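Local coordinates for protein diaminopimelate decarboxylase (Psychromonas ingrahamii, PDB 4XG1) that probably catalyses the pyridoxal-phosphate-dependent decarboxylation of meso-diaminopimelate to L-lysine, the last step of lysine biosynthesis, at residues Ala36-His41 with Leu69-Arg74. Residues are numbered along the deposited sequence; the frame is centred on the assembly and turned at random.
Sequences ATIERH and LNLMAR. With TME (propane), chain S.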
loop_
_atom_site.group_PDB
_atom_site.type_symbol
_atom_site.label_atom_id
_atom_site.label_comp_id
_atom_site.label_asym_id
_atom_site.label_seq_id
_atom_site.Cartn_x
_atom_site.Cartn_y
_atom_site.Cartn_z
ATOM N N ALA B 36 -17.963 20.311 3.272
ATOM C CA ALA B 36 -17.761 21.598 3.900
ATOM C C ALA B 36 -16.338 21.707 4.447
ATOM O O ALA B 36 -15.680 22.724 4.256
ATOM C CB ALA B 36 -18.765 21.799 5.028
ATOM N N THR B 37 -15.862 20.673 5.123
ATOM C CA THR B 37 -14.519 20.703 5.654
ATOM C C THR B 37 -13.487 20.838 4.557
ATOM O O THR B 37 -12.524 21.550 4.711
ATOM C CB THR B 37 -14.211 19.445 6.425
ATOM O OG1 THR B 37 -15.221 19.244 7.426
ATOM C CG2 THR B 37 -12.820 19.533 7.080
ATOM N N ILE B 38 -13.691 20.164 3.426
ATOM C CA ILE B 38 -12.732 20.255 2.321
ATOM C C ILE B 38 -12.664 21.684 1.802
ATOM O O ILE B 38 -11.581 22.256 1.568
ATOM C CB ILE B 38 -13.116 19.314 1.154
ATOM C CG1 ILE B 38 -12.950 17.864 1.593
ATOM C CG2 ILE B 38 -12.264 19.570 -0.063
ATOM C CD1 ILE B 38 -13.668 16.877 0.719
ATOM N N GLU B 39 -13.846 22.255 1.591
ATOM C CA GLU B 39 -13.966 23.602 1.041
ATOM C C GLU B 39 -13.394 24.631 2.021
ATOM O O GLU B 39 -12.593 25.457 1.660
ATOM C CB GLU B 39 -15.431 23.871 0.700
ATOM C CG GLU B 39 -15.824 23.112 -0.565
ATOM C CD GLU B 39 -17.262 23.296 -1.007
ATOM O OE1 GLU B 39 -18.124 23.680 -0.172
ATOM O OE2 GLU B 39 -17.524 23.010 -2.193
ATOM N N ARG B 40 -13.780 24.529 3.266
ATOM C CA ARG B 40 -13.275 25.439 4.265
ATOM C C ARG B 40 -11.763 25.412 4.270
ATOM O O ARG B 40 -11.126 26.473 4.284
ATOM C CB ARG B 40 -13.795 25.076 5.624
ATOM C CG ARG B 40 -13.562 26.130 6.660
ATOM C CD ARG B 40 -14.191 25.671 7.955
ATOM N NE ARG B 40 -13.306 24.771 8.680
ATOM C CZ ARG B 40 -13.664 23.993 9.709
ATOM N NH1 ARG B 40 -14.931 23.949 10.140
ATOM N NH2 ARG B 40 -12.734 23.244 10.313
ATOM N N HIS B 41 -11.184 24.208 4.240
ATOM C CA HIS B 41 -9.729 24.070 4.349
ATOM C C HIS B 41 -9.003 24.603 3.127
ATOM O O HIS B 41 -7.949 25.195 3.263
ATOM C CB HIS B 41 -9.318 22.635 4.650
ATOM C CG HIS B 41 -9.505 22.240 6.082
ATOM N ND1 HIS B 41 -9.397 20.939 6.503
ATOM C CD2 HIS B 41 -9.816 22.965 7.188
ATOM C CE1 HIS B 41 -9.603 20.878 7.811
ATOM N NE2 HIS B 41 -9.877 22.094 8.251
ATOM N N LEU B 69 -11.638 16.029 -6.285
ATOM C CA LEU B 69 -10.884 16.872 -7.169
ATOM C C LEU B 69 -11.830 17.903 -7.726
ATOM O O LEU B 69 -11.458 19.049 -7.953
ATOM C CB LEU B 69 -10.278 16.062 -8.316
ATOM C CG LEU B 69 -9.147 15.146 -7.875
ATOM C CD1 LEU B 69 -8.478 14.482 -9.075
ATOM C CD2 LEU B 69 -8.115 15.889 -7.018
ATOM N N ASN B 70 -13.044 17.458 -7.998
ATOM C CA ASN B 70 -14.027 18.297 -8.628
ATOM C C ASN B 70 -14.405 19.435 -7.727
ATOM O O ASN B 70 -14.555 20.548 -8.183
ATOM C CB ASN B 70 -15.260 17.477 -8.986
ATOM C CG ASN B 70 -16.352 18.330 -9.614
ATOM O OD1 ASN B 70 -17.321 18.643 -8.953
ATOM N ND2 ASN B 70 -16.163 18.732 -10.878
ATOM N N LEU B 71 -14.516 19.176 -6.436
ATOM C CA LEU B 71 -14.760 20.259 -5.504
ATOM C C LEU B 71 -13.698 21.343 -5.648
ATOM O O LEU B 71 -14.030 22.527 -5.701
ATOM C CB LEU B 71 -14.764 19.772 -4.074
ATOM C CG LEU B 71 -15.912 18.867 -3.666
ATOM C CD1 LEU B 71 -15.804 18.577 -2.168
ATOM C CD2 LEU B 71 -17.256 19.499 -3.988
ATOM N N MET B 72 -12.435 20.948 -5.710
ATOM C CA MET B 72 -11.393 21.920 -5.870
ATOM C C MET B 72 -11.566 22.650 -7.203
ATOM O O MET B 72 -11.377 23.872 -7.271
ATOM C CB MET B 72 -9.999 21.291 -5.900
ATOM C CG MET B 72 -9.641 20.375 -4.771
ATOM S SD MET B 72 -9.725 21.062 -3.129
ATOM C CE MET B 72 -9.538 19.509 -2.293
ATOM N N ALA B 73 -11.816 21.895 -8.266
ATOM C CA ALA B 73 -11.885 22.452 -9.611
ATOM C C ALA B 73 -12.972 23.556 -9.706
ATOM O O ALA B 73 -12.768 24.582 -10.346
ATOM C CB ALA B 73 -12.148 21.374 -10.621
ATOM N N ARG B 74 -14.078 23.360 -9.004
ATOM C CA ARG B 74 -15.154 24.333 -8.952
ATOM C C ARG B 74 -14.741 25.620 -8.267
ATOM O O ARG B 74 -15.170 26.712 -8.682
ATOM C CB ARG B 74 -16.382 23.770 -8.237
ATOM C CG ARG B 74 -17.138 22.790 -9.099
ATOM C CD ARG B 74 -18.238 22.082 -8.358
ATOM N NE ARG B 74 -19.158 23.049 -7.797
ATOM C CZ ARG B 74 -20.101 23.664 -8.512
ATOM N NH1 ARG B 74 -20.269 23.420 -9.834
ATOM N NH2 ARG B 74 -20.896 24.520 -7.888
HETATM C C1 TME S . -18.864 25.036 2.750
HETATM C C2 TME S . -17.509 25.383 3.416
HETATM C C3 TME S . -17.506 25.375 4.952
#
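With chi1 at -68°, I38 sets CG1 anti to its carbonyl carbon and CG2 anti to its backbone N, and the two branches end on different partners across the helix pair. I38 CD1 rests against L71 CD1 at 4.0 Å. I38 CG2 meets the terminal M72 CE at 3.5 Å. M72 bends at chi2 (-58°) to bring that methyl over. Both leucine and methionine side chains run about perpendicular to the isoleucine. The segment axes approach to 10.4 Å, inclined by 43°. Together the two segments bury a modest 191 Å². E39, extended beyond CG, brings OE2 to 4.0 Å from L71 CD2, the two chains crossing at about a right angle. That same oxygen is salt-bridged to R35, which also touches L71, while E39 OE1 lies 3.3 Å from C1 of a bound propane. Helix 35-49, which follows strand 30-34 of the mixed sheet, thus packs on helix 66-74, which joins parallel strands 54-59 and 78-81 of the TIM barrel. M72 also reaches Y58 and F79 on those two strands. The two I38 contacts are apolar, no hydrogen bond crosses the interface, and the R35 salt bridge probably offsets the cost of placing a buried carboxylate beside a leucine methyl.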